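Local coordinates for protein o-succinylbenzoate synthase (Synechococcus elongatus, PDB 2OZT) that converts 2-succinyl-6-hydroxy-2,4-cyclohexadiene-1-carboxylate to 2-succinylbenzoate by eliminating water, with a divalent metal cation, on the route to phylloquinone, at residues 104-109 against 289-294; 126-131 against 160-165; 278-283 against 299-304. One frame throughout, in Å; residues are numbered along the deposited sequence. Where two conformers were deposited one is given.

Contact 1. Residues 104-109 against 289-294. With PO4 (phosphate ion), chain B.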
loop_
_atom_site.group_PDB
_atom_site.type_symbol
_atom_site.label_atom_id
_atom_site.label_comp_id
_atom_site.label_asym_id
_atom_site.label_seq_id
_atom_site.Cartn_x
_atom_site.Cartn_y
_atom_site.Cartn_z
ATOM N N ARG A 104 -19.471 -6.879 -1.463
ATOM C CA ARG A 104 -19.999 -5.524 -1.417
ATOM C C ARG A 104 -18.832 -4.588 -1.155
ATOM O O ARG A 104 -18.069 -4.795 -0.218
ATOM C CB ARG A 104 -21.029 -5.416 -0.279
ATOM C CG ARG A 104 -21.572 -4.009 -0.023
ATOM C CD ARG A 104 -22.367 -3.510 -1.222
ATOM N NE ARG A 104 -23.648 -4.201 -1.380
ATOM C CZ ARG A 104 -24.248 -4.415 -2.550
ATOM N NH1 ARG A 104 -23.677 -4.011 -3.684
ATOM N NH2 ARG A 104 -25.415 -5.046 -2.588
ATOM N N VAL A 105 -18.651 -3.619 -2.034
ATOM C CA VAL A 105 -17.557 -2.667 -1.864
ATOM C C VAL A 105 -18.082 -1.281 -2.172
ATOM O O VAL A 105 -19.217 -1.121 -2.634
ATOM C CB VAL A 105 -16.304 -3.003 -2.747
ATOM C CG1 VAL A 105 -15.734 -4.370 -2.414
ATOM C CG2 VAL A 105 -16.615 -2.918 -4.196
ATOM N N ARG A 106 -17.279 -0.277 -1.878
ATOM C CA ARG A 106 -17.693 1.089 -2.120
ATOM C C ARG A 106 -16.525 1.936 -2.608
ATOM O O ARG A 106 -15.354 1.571 -2.384
ATOM C CB ARG A 106 -18.343 1.691 -0.873
ATOM C CG ARG A 106 -17.373 2.257 0.108
ATOM C CD ARG A 106 -18.056 2.801 1.344
ATOM N NE ARG A 106 -18.454 1.723 2.249
ATOM C CZ ARG A 106 -19.069 1.951 3.404
ATOM N NH1 ARG A 106 -19.344 3.217 3.758
ATOM N NH2 ARG A 106 -19.389 0.949 4.194
ATOM N N PRO A 107 -16.854 3.013 -3.341
ATOM C CA PRO A 107 -15.888 4.052 -3.556
ATOM C C PRO A 107 -15.463 4.610 -2.209
ATOM O O PRO A 107 -16.292 4.954 -1.359
ATOM C CB PRO A 107 -16.671 5.108 -4.368
ATOM C CG PRO A 107 -18.088 4.820 -4.078
ATOM C CD PRO A 107 -18.131 3.324 -4.014
ATOM N N TRP A 108 -14.158 4.596 -2.006
ATOM C CA TRP A 108 -13.508 5.436 -1.017
ATOM C C TRP A 108 -12.721 6.521 -1.728
ATOM O O TRP A 108 -12.301 6.312 -2.886
ATOM C CB TRP A 108 -12.542 4.555 -0.235
ATOM C CG TRP A 108 -13.235 3.453 0.517
ATOM C CD1 TRP A 108 -13.330 2.137 0.152
ATOM C CD2 TRP A 108 -13.951 3.577 1.765
ATOM N NE1 TRP A 108 -14.039 1.438 1.089
ATOM C CE2 TRP A 108 -14.440 2.287 2.086
ATOM C CE3 TRP A 108 -14.235 4.632 2.622
ATOM C CZ2 TRP A 108 -15.169 2.023 3.250
ATOM C CZ3 TRP A 108 -14.988 4.355 3.805
ATOM C CH2 TRP A 108 -15.454 3.059 4.076
ATOM N N PRO A 109 -12.522 7.669 -1.064
ATOM C CA PRO A 109 -11.681 8.698 -1.684
ATOM C C PRO A 109 -10.301 8.133 -1.989
ATOM O O PRO A 109 -9.759 7.357 -1.162
ATOM C CB PRO A 109 -11.554 9.756 -0.590
ATOM C CG PRO A 109 -12.828 9.628 0.199
ATOM C CD PRO A 109 -13.062 8.122 0.237
ATOM N N THR A 289 -14.906 -3.200 6.873
ATOM C CA THR A 289 -14.712 -3.324 8.328
ATOM C C THR A 289 -13.861 -2.170 8.888
ATOM O O THR A 289 -14.283 -1.501 9.832
ATOM C CB THR A 289 -14.148 -4.683 8.684
ATOM O OG1 THR A 289 -15.134 -5.705 8.360
ATOM C CG2 THR A 289 -13.777 -4.751 10.191
ATOM N N TRP A 290 -12.675 -1.926 8.309
ATOM C CA TRP A 290 -11.772 -0.945 8.875
ATOM C C TRP A 290 -12.204 0.508 8.671
ATOM O O TRP A 290 -11.836 1.362 9.484
ATOM C CB TRP A 290 -10.354 -1.143 8.304
ATOM C CG TRP A 290 -9.741 -2.470 8.724
ATOM C CD1 TRP A 290 -9.865 -3.091 9.941
ATOM C CD2 TRP A 290 -8.857 -3.297 7.937
ATOM N NE1 TRP A 290 -9.113 -4.262 9.951
ATOM C CE2 TRP A 290 -8.482 -4.389 8.735
ATOM C CE3 TRP A 290 -8.312 -3.183 6.652
ATOM C CZ2 TRP A 290 -7.621 -5.395 8.271
ATOM C CZ3 TRP A 290 -7.423 -4.165 6.204
ATOM C CH2 TRP A 290 -7.119 -5.281 7.010
ATOM N N GLN A 291 -12.983 0.783 7.627
ATOM C CA GLN A 291 -13.570 2.117 7.382
ATOM C C GLN A 291 -12.557 3.255 7.389
ATOM O O GLN A 291 -12.477 4.050 8.333
ATOM C CB GLN A 291 -14.676 2.406 8.396
ATOM C CG GLN A 291 -15.782 1.359 8.279
ATOM C CD GLN A 291 -16.950 1.828 7.501
ATOM O OE1 GLN A 291 -17.333 2.989 7.582
ATOM N NE2 GLN A 291 -17.541 0.928 6.714
ATOM N N PRO A 292 -11.761 3.317 6.329
ATOM C CA PRO A 292 -10.628 4.251 6.310
ATOM C C PRO A 292 -11.064 5.716 6.429
ATOM O O PRO A 292 -12.133 6.101 5.950
ATOM C CB PRO A 292 -9.965 3.976 4.935
ATOM C CG PRO A 292 -11.060 3.347 4.107
ATOM C CD PRO A 292 -11.885 2.548 5.094
ATOM N N CYS A 293 -10.197 6.522 7.032
ATOM C CA CYS A 293 -10.470 7.942 7.217
ATOM C C CYS A 293 -9.503 8.857 6.493
ATOM O O CYS A 293 -9.474 10.080 6.726
ATOM C CB CYS A 293 -10.458 8.306 8.712
ATOM S SG CYS A 293 -8.911 8.009 9.516
ATOM N N HIS A 294 -8.676 8.273 5.632
ATOM C CA HIS A 294 -7.778 9.049 4.764
ATOM C C HIS A 294 -7.835 8.507 3.364
ATOM O O HIS A 294 -8.082 7.293 3.164
ATOM C CB HIS A 294 -6.342 8.959 5.274
ATOM C CG HIS A 294 -6.190 9.477 6.671
ATOM N ND1 HIS A 294 -6.446 10.793 6.999
ATOM C CD2 HIS A 294 -5.825 8.854 7.828
ATOM C CE1 HIS A 294 -6.235 10.968 8.299
ATOM N NE2 HIS A 294 -5.878 9.810 8.829
HETATM P P PO4 B . -6.951 12.654 3.882
HETATM O O1 PO4 B . -7.769 12.109 2.753
HETATM O O2 PO4 B . -5.770 11.755 3.999
HETATM O O3 PO4 B . -6.493 14.060 3.491
HETATM O O4 PO4 B . -7.523 12.814 5.278
HETATM O O HOH W 1 -10.500 6.771 1.718
#
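P292 and W108 make the apolar part of this contact. The proline crosses the indole at about a right angle and sets CD 3.6 Å from the centroid of the six-membered ring, 7° off the ring normal, a CH-pi contact. Its CG rests 3.7 Å from CD2 of W108, near the ring fusion. R106 CG lies between its backbone N and carbonyl carbon (chi1 84°), which sets it over the opposite face of the indole and sandwiches the tryptophan, while CD of Q291 meets CH2 at the ring edge.

In the modified (β/α)-barrel of the enolase superfamily, these contacts lay the loop that leads into strand 112-114 against the C-terminal end of helix 277-290, just where the chain leaves helical geometry at Q291. V105 and W108 pack on the same helix through F284 and L287.

Among polar groups, R106 NH2 and Q291 NE2 come within 3.1 Å, but both are donors and do not bond. E288 engages each side chain instead, R106 NE by a salt bridge to the E288 carboxylate and Q291 NE2 by a hydrogen bond to the E288 carbonyl O. One water donates to O of P109 (3.0 Å) and O of H294 (2.9 Å). H294 ND1 donates almost straight (172°) to phosphate O4 at 2.9 Å while NE2 bonds to O of Q266, a pairing consistent with a doubly protonated, positively charged imidazole.

Contact 2. Residues 126-131 against 160-165. With PO4 (phosphate ion), chain B.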
loop_
_atom_site.group_PDB
_atom_site.type_symbol
_atom_site.label_atom_id
_atom_site.label_comp_id
_atom_site.label_asym_id
_atom_site.label_seq_id
_atom_site.Cartn_x
_atom_site.Cartn_y
_atom_site.Cartn_z
ATOM N N GLN A 126 -6.905 18.238 -13.258
ATOM C CA GLN A 126 -7.821 17.236 -13.801
ATOM C C GLN A 126 -8.238 16.302 -12.695
ATOM O O GLN A 126 -9.410 15.904 -12.641
ATOM C CB GLN A 126 -7.128 16.492 -14.947
ATOM C CG GLN A 126 -7.964 15.406 -15.582
ATOM C CD GLN A 126 -9.013 15.934 -16.554
ATOM O OE1 GLN A 126 -9.102 17.137 -16.822
ATOM N NE2 GLN A 126 -9.807 15.019 -17.094
ATOM N N SER A 127 -7.319 15.941 -11.788
ATOM C CA SER A 127 -7.697 15.087 -10.664
ATOM C C SER A 127 -8.708 15.757 -9.731
ATOM O O SER A 127 -9.706 15.142 -9.327
ATOM C CB SER A 127 -6.473 14.641 -9.860
ATOM O OG SER A 127 -5.614 13.893 -10.688
ATOM N N TRP A 128 -8.496 17.025 -9.407
ATOM C CA TRP A 128 -9.448 17.803 -8.618
ATOM C C TRP A 128 -10.818 17.819 -9.303
ATOM O O TRP A 128 -11.873 17.607 -8.657
ATOM C CB TRP A 128 -8.888 19.218 -8.429
ATOM C CG TRP A 128 -9.738 20.030 -7.490
ATOM C CD1 TRP A 128 -10.847 20.773 -7.839
ATOM C CD2 TRP A 128 -9.622 20.135 -6.073
ATOM N NE1 TRP A 128 -11.389 21.359 -6.727
ATOM C CE2 TRP A 128 -10.654 20.994 -5.623
ATOM C CE3 TRP A 128 -8.694 19.656 -5.130
ATOM C CZ2 TRP A 128 -10.808 21.339 -4.270
ATOM C CZ3 TRP A 128 -8.858 19.980 -3.798
ATOM C CH2 TRP A 128 -9.893 20.839 -3.373
ATOM N N GLN A 129 -10.800 18.060 -10.601
ATOM C CA GLN A 129 -12.074 18.150 -11.340
ATOM C C GLN A 129 -12.806 16.829 -11.456
ATOM O O GLN A 129 -13.999 16.837 -11.864
ATOM C CB GLN A 129 -11.826 18.817 -12.715
ATOM C CG GLN A 129 -11.416 20.279 -12.554
ATOM C CD GLN A 129 -11.004 20.912 -13.862
ATOM O OE1 GLN A 129 -11.479 20.508 -14.926
ATOM N NE2 GLN A 129 -10.152 21.950 -13.789
ATOM N N ARG A 130 -12.133 15.718 -11.118
ATOM C CA ARG A 130 -12.780 14.388 -11.021
ATOM C C ARG A 130 -12.998 13.980 -9.554
ATOM O O ARG A 130 -13.276 12.811 -9.251
ATOM C CB ARG A 130 -11.942 13.340 -11.748
ATOM C CG ARG A 130 -11.701 13.633 -13.235
ATOM C CD ARG A 130 -12.977 13.791 -14.094
ATOM N NE ARG A 130 -12.637 13.872 -15.525
ATOM C CZ ARG A 130 -12.585 12.834 -16.360
ATOM N NH1 ARG A 130 -12.895 11.603 -15.942
ATOM N NH2 ARG A 130 -12.240 13.032 -17.636
ATOM N N GLY A 131 -12.891 14.945 -8.657
ATOM C CA GLY A 131 -13.285 14.802 -7.257
ATOM C C GLY A 131 -12.220 14.312 -6.297
ATOM O O GLY A 131 -12.534 14.035 -5.134
ATOM N N PRO A 160 -9.191 25.652 -1.795
ATOM C CA PRO A 160 -9.588 25.389 -0.416
ATOM C C PRO A 160 -10.070 23.967 -0.231
ATOM O O PRO A 160 -10.879 23.445 -1.061
ATOM C CB PRO A 160 -10.761 26.357 -0.187
ATOM C CG PRO A 160 -10.523 27.459 -1.179
ATOM C CD PRO A 160 -9.856 26.853 -2.373
ATOM N N GLY A 161 -9.565 23.343 0.828
ATOM C CA GLY A 161 -9.957 21.964 1.131
ATOM C C GLY A 161 -8.968 20.925 0.632
ATOM O O GLY A 161 -9.114 19.742 0.954
ATOM N N ALA A 162 -8.000 21.325 -0.207
ATOM C CA ALA A 162 -6.960 20.396 -0.666
ATOM C C ALA A 162 -6.094 19.882 0.506
ATOM O O ALA A 162 -5.821 20.600 1.472
ATOM C CB ALA A 162 -6.069 21.058 -1.765
ATOM N N LYS A 163 -5.599 18.661 0.355
ATOM C CA LYS A 163 -4.611 18.105 1.298
ATOM C C LYS A 163 -3.443 17.572 0.493
ATOM O O LYS A 163 -3.630 17.070 -0.596
ATOM C CB LYS A 163 -5.221 16.966 2.118
ATOM C CG LYS A 163 -6.277 17.431 3.157
ATOM C CD LYS A 163 -5.582 18.185 4.327
ATOM C CE LYS A 163 -6.598 18.639 5.388
ATOM N NZ LYS A 163 -7.060 17.522 6.274
ATOM N N LEU A 164 -2.212 17.717 1.006
ATOM C CA LEU A 164 -1.027 17.346 0.249
ATOM C C LEU A 164 -0.060 16.529 1.111
ATOM O O LEU A 164 0.232 16.913 2.250
ATOM C CB LEU A 164 -0.356 18.659 -0.214
ATOM C CG LEU A 164 0.930 18.437 -0.973
ATOM C CD1 LEU A 164 0.721 17.629 -2.284
ATOM C CD2 LEU A 164 1.544 19.837 -1.211
ATOM N N ARG A 165 0.355 15.383 0.580
ATOM C CA ARG A 165 1.377 14.512 1.174
ATOM C C ARG A 165 2.665 14.704 0.399
ATOM O O ARG A 165 2.614 14.840 -0.841
ATOM C CB ARG A 165 0.904 13.039 1.065
ATOM C CG ARG A 165 -0.420 12.739 1.769
ATOM C CD ARG A 165 -1.031 11.470 1.253
ATOM N NE ARG A 165 -2.307 11.278 1.945
ATOM C CZ ARG A 165 -3.095 10.199 1.784
ATOM N NH1 ARG A 165 -2.748 9.210 0.953
ATOM N NH2 ARG A 165 -4.247 10.134 2.468
HETATM P P PO4 B . -6.951 12.654 3.882
HETATM O O1 PO4 B . -7.769 12.109 2.753
HETATM O O2 PO4 B . -5.770 11.755 3.999
HETATM O O3 PO4 B . -6.493 14.060 3.491
HETATM O O4 PO4 B . -7.523 12.814 5.278
#
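W128 reaches from the last turn of helix 120-129 to A162, on the approach to strand 163-167. Its CB leaves the helix toward that approach, and with CG anti to the backbone N (chi1 -173°) the indole is carried outward from the helix, six-membered ring foremost. The contact begins at the far rim. CZ3 lies 3.6 Å from CB of A162 and 3.7 Å from its CA. Next along, CH2 comes 3.6 Å from O of P160, which sits near the ring plane, and 3.7 Å from N of A162. CZ2 ends the row, 3.8 Å from the same P160 oxygen. Between these two residues G161 has a positive phi of 98°, and a side chain there would collide with the carbonyl O of P160.

T133, P159 and F135 also touch the indole, so that it joins helix 120-129 to the N-terminal side of the barrel strands; the helix itself closes in a Schellman motif with G131 as C-prime residue. An alanine in place of W128 is likely to open a gap beside A162 and leave the P160 carbonyl without the indole edge it faces. Further along, on strand 163-167, R165 NH2 donates to phosphate O2 at 2.7 Å, the oxygen lying in the guanidinium plane, while its NE pairs with E193.

No hydrogen bond crosses between the two segments. The contact is van der Waals packing, shared between A162 and the P160-G161 backbone, and the faintly positive C-H edge of the indole probably gains some weak electrostatic attraction from the P160 carbonyl.

Contact 3. Residues 278-283 against 299-304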
loop_
_atom_site.group_PDB
_atom_site.type_symbol
_atom_site.label_atom_id
_atom_site.label_comp_id
_atom_site.label_asym_id
_atom_site.label_seq_id
_atom_site.Cartn_x
_atom_site.Cartn_y
_atom_site.Cartn_z
ATOM N N ILE A 278 -7.843 -9.239 -7.928
ATOM C CA ILE A 278 -8.252 -10.158 -6.859
ATOM C C ILE A 278 -7.844 -9.574 -5.494
ATOM O O ILE A 278 -8.657 -9.409 -4.607
ATOM C CB ILE A 278 -7.731 -11.567 -7.092
ATOM C CG1 ILE A 278 -8.486 -12.139 -8.298
ATOM C CG2 ILE A 278 -7.899 -12.420 -5.841
ATOM C CD1 ILE A 278 -7.947 -13.553 -8.756
ATOM N N ALA A 279 -6.572 -9.178 -5.373
ATOM C CA ALA A 279 -6.095 -8.587 -4.116
ATOM C C ALA A 279 -6.776 -7.265 -3.834
ATOM O O ALA A 279 -7.159 -7.002 -2.709
ATOM C CB ALA A 279 -4.566 -8.344 -4.233
ATOM N N ARG A 280 -6.892 -6.406 -4.852
ATOM C CA ARG A 280 -7.512 -5.066 -4.596
ATOM C C ARG A 280 -8.957 -5.237 -4.116
ATOM O O ARG A 280 -9.366 -4.545 -3.189
ATOM C CB ARG A 280 -7.494 -4.154 -5.829
ATOM C CG ARG A 280 -6.122 -3.723 -6.165
ATOM C CD ARG A 280 -6.008 -2.418 -6.971
ATOM N NE ARG A 280 -4.697 -2.480 -7.611
ATOM C CZ ARG A 280 -4.273 -1.737 -8.633
ATOM N NH1 ARG A 280 -5.053 -0.774 -9.158
ATOM N NH2 ARG A 280 -3.054 -1.960 -9.113
ATOM N N THR A 281 -9.710 -6.154 -4.735
ATOM C CA THR A 281 -11.101 -6.332 -4.334
ATOM C C THR A 281 -11.174 -6.889 -2.919
ATOM O O THR A 281 -12.011 -6.448 -2.125
ATOM C CB THR A 281 -11.868 -7.230 -5.317
ATOM O OG1 THR A 281 -11.706 -6.719 -6.636
ATOM C CG2 THR A 281 -13.379 -7.174 -5.002
ATOM N N ALA A 282 -10.284 -7.811 -2.581
ATOM C CA ALA A 282 -10.188 -8.308 -1.227
ATOM C C ALA A 282 -9.902 -7.192 -0.221
ATOM O O ALA A 282 -10.438 -7.190 0.893
ATOM C CB ALA A 282 -9.100 -9.355 -1.127
ATOM N N ILE A 283 -9.020 -6.258 -0.593
ATOM C CA ILE A 283 -8.710 -5.163 0.300
ATOM C C ILE A 283 -9.923 -4.238 0.468
ATOM O O ILE A 283 -10.239 -3.841 1.590
ATOM C CB ILE A 283 -7.475 -4.377 -0.222
ATOM C CG1 ILE A 283 -6.231 -5.259 -0.137
ATOM C CG2 ILE A 283 -7.263 -3.118 0.629
ATOM C CD1 ILE A 283 -4.992 -4.658 -0.932
ATOM N N GLY A 299 -4.199 5.285 -6.279
ATOM C CA GLY A 299 -4.236 6.111 -7.524
ATOM C C GLY A 299 -3.161 5.695 -8.496
ATOM O O GLY A 299 -2.418 6.537 -9.000
ATOM N N VAL A 300 -3.089 4.387 -8.765
ATOM C CA VAL A 300 -1.933 3.794 -9.429
ATOM C C VAL A 300 -2.291 3.216 -10.805
ATOM O O VAL A 300 -1.526 2.432 -11.343
ATOM C CB VAL A 300 -1.302 2.663 -8.560
ATOM C CG1 VAL A 300 -0.747 3.234 -7.220
ATOM C CG2 VAL A 300 -2.339 1.537 -8.296
ATOM N N ASP A 301 -3.442 3.604 -11.347
ATOM C CA ASP A 301 -3.905 3.091 -12.653
ATOM C C ASP A 301 -2.971 3.303 -13.807
ATOM O O ASP A 301 -3.036 2.548 -14.767
ATOM C CB ASP A 301 -5.242 3.708 -13.046
ATOM C CG ASP A 301 -6.388 3.138 -12.268
ATOM O OD1 ASP A 301 -6.198 2.165 -11.524
ATOM O OD2 ASP A 301 -7.492 3.683 -12.405
ATOM N N ARG A 302 -2.120 4.318 -13.747
ATOM C CA ARG A 302 -1.153 4.503 -14.836
ATOM C C ARG A 302 -0.280 3.293 -15.026
ATOM O O ARG A 302 0.084 2.965 -16.173
ATOM C CB ARG A 302 -0.265 5.713 -14.597
ATOM C CG ARG A 302 -0.935 6.985 -15.011
ATOM C CD ARG A 302 -0.015 8.170 -14.870
ATOM N NE ARG A 302 1.136 8.059 -15.756
ATOM C CZ ARG A 302 2.174 8.886 -15.718
ATOM N NH1 ARG A 302 2.200 9.872 -14.821
ATOM N NH2 ARG A 302 3.181 8.727 -16.565
ATOM N N TRP A 303 0.110 2.657 -13.915
ATOM C CA TRP A 303 1.044 1.530 -13.948
ATOM C C TRP A 303 0.315 0.227 -13.909
ATOM O O TRP A 303 0.629 -0.682 -14.669
ATOM C CB TRP A 303 2.106 1.619 -12.836
ATOM C CG TRP A 303 2.759 2.918 -12.975
ATOM C CD1 TRP A 303 3.733 3.261 -13.884
ATOM C CD2 TRP A 303 2.381 4.119 -12.320
ATOM N NE1 TRP A 303 4.010 4.604 -13.791
ATOM C CE2 TRP A 303 3.197 5.154 -12.833
ATOM C CE3 TRP A 303 1.440 4.426 -11.328
ATOM C CZ2 TRP A 303 3.108 6.473 -12.372
ATOM C CZ3 TRP A 303 1.352 5.741 -10.880
ATOM C CH2 TRP A 303 2.179 6.747 -11.412
ATOM N N ARG A 304 -0.663 0.104 -13.025
ATOM C CA ARG A 304 -1.428 -1.143 -13.022
ATOM C C ARG A 304 -2.879 -0.910 -12.717
ATOM O O ARG A 304 -3.274 -0.678 -11.582
ATOM C CB ARG A 304 -0.847 -2.182 -12.071
ATOM C CG ARG A 304 -1.604 -3.496 -12.158
ATOM C CD ARG A 304 -0.900 -4.594 -11.385
ATOM N NE ARG A 304 -1.544 -5.888 -11.645
ATOM C CZ ARG A 304 -1.160 -7.041 -11.098
ATOM N NH1 ARG A 304 -0.248 -7.087 -10.146
ATOM N NH2 ARG A 304 -1.817 -8.160 -11.395
#
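R280 crosses to R304 on a side chain extended from CG to NE, its CG anti to the carbonyl carbon (chi1 -69°), which sends the guanidinium straight out from helix 277-290. R304 has CG anti to the backbone N (chi1 -176°) and is likewise extended; its head runs on to E12, with which it forms a salt bridge, while its carbonyl O is left facing R280.

Two N-H groups converge on that oxygen. NH2 of R280 donates to O of R304 at 2.8 Å, from above the carbonyl plane, with the N-H...O angle bent to 141°. NH1 adds a weak bond to O of R304 at 3.0 Å. Alongside, OD1 of D301 lies in the guanidinium plane, 3.9 Å from NH1 of R280, a long salt bridge. V300 comes over one face, its CG2 3.7 Å from NH2 of R280, and the aliphatic start of R304 packs close by, with CB 3.7 Å from NH2. NE of R280 has E275 as its salt-bridge partner.

The turn that presents the carbonyl is fixed within itself, since O of V300 accepts from both W303 N and R304 N. The contact binds a helix of the barrel to the loop that runs from the barrel back to the N-terminal capping domain, where W303 bonds to Q15 and R304 touches strands 23-36 and 42-47.

NH2 of R280 and NE of R304 are 4.9 Å apart, two like charges within a largely buried cluster; the carboxylates of E275, E12 and, more distantly, D301 probably offset the like charges, and the guanidinium of R280 also probably polarises the R304 carbonyl it grips with two N-H groups.

Contacts 1 and 3 share helix 277-290, one at its C-terminal end and the other near its start; their centres are 14 Å apart, and V105 CG1 approaches T281 O at 4.3 Å. Contacts 1 and 2 are tied by the phosphate, probably from the crystallisation liquor, which H294 and R165 hold together with A295 N and T134 OG1; H294 CB and R165 NH2 pack at 3.7 Å. Contacts 2 and 3 do not touch, their nearest atoms being about 8 Å apart. Contact 3 lies nearest the active site: the side chain of V300 is about 9 Å from that of K245, the predicted proton acceptor, and about 10 Å from that of metal-binding D167.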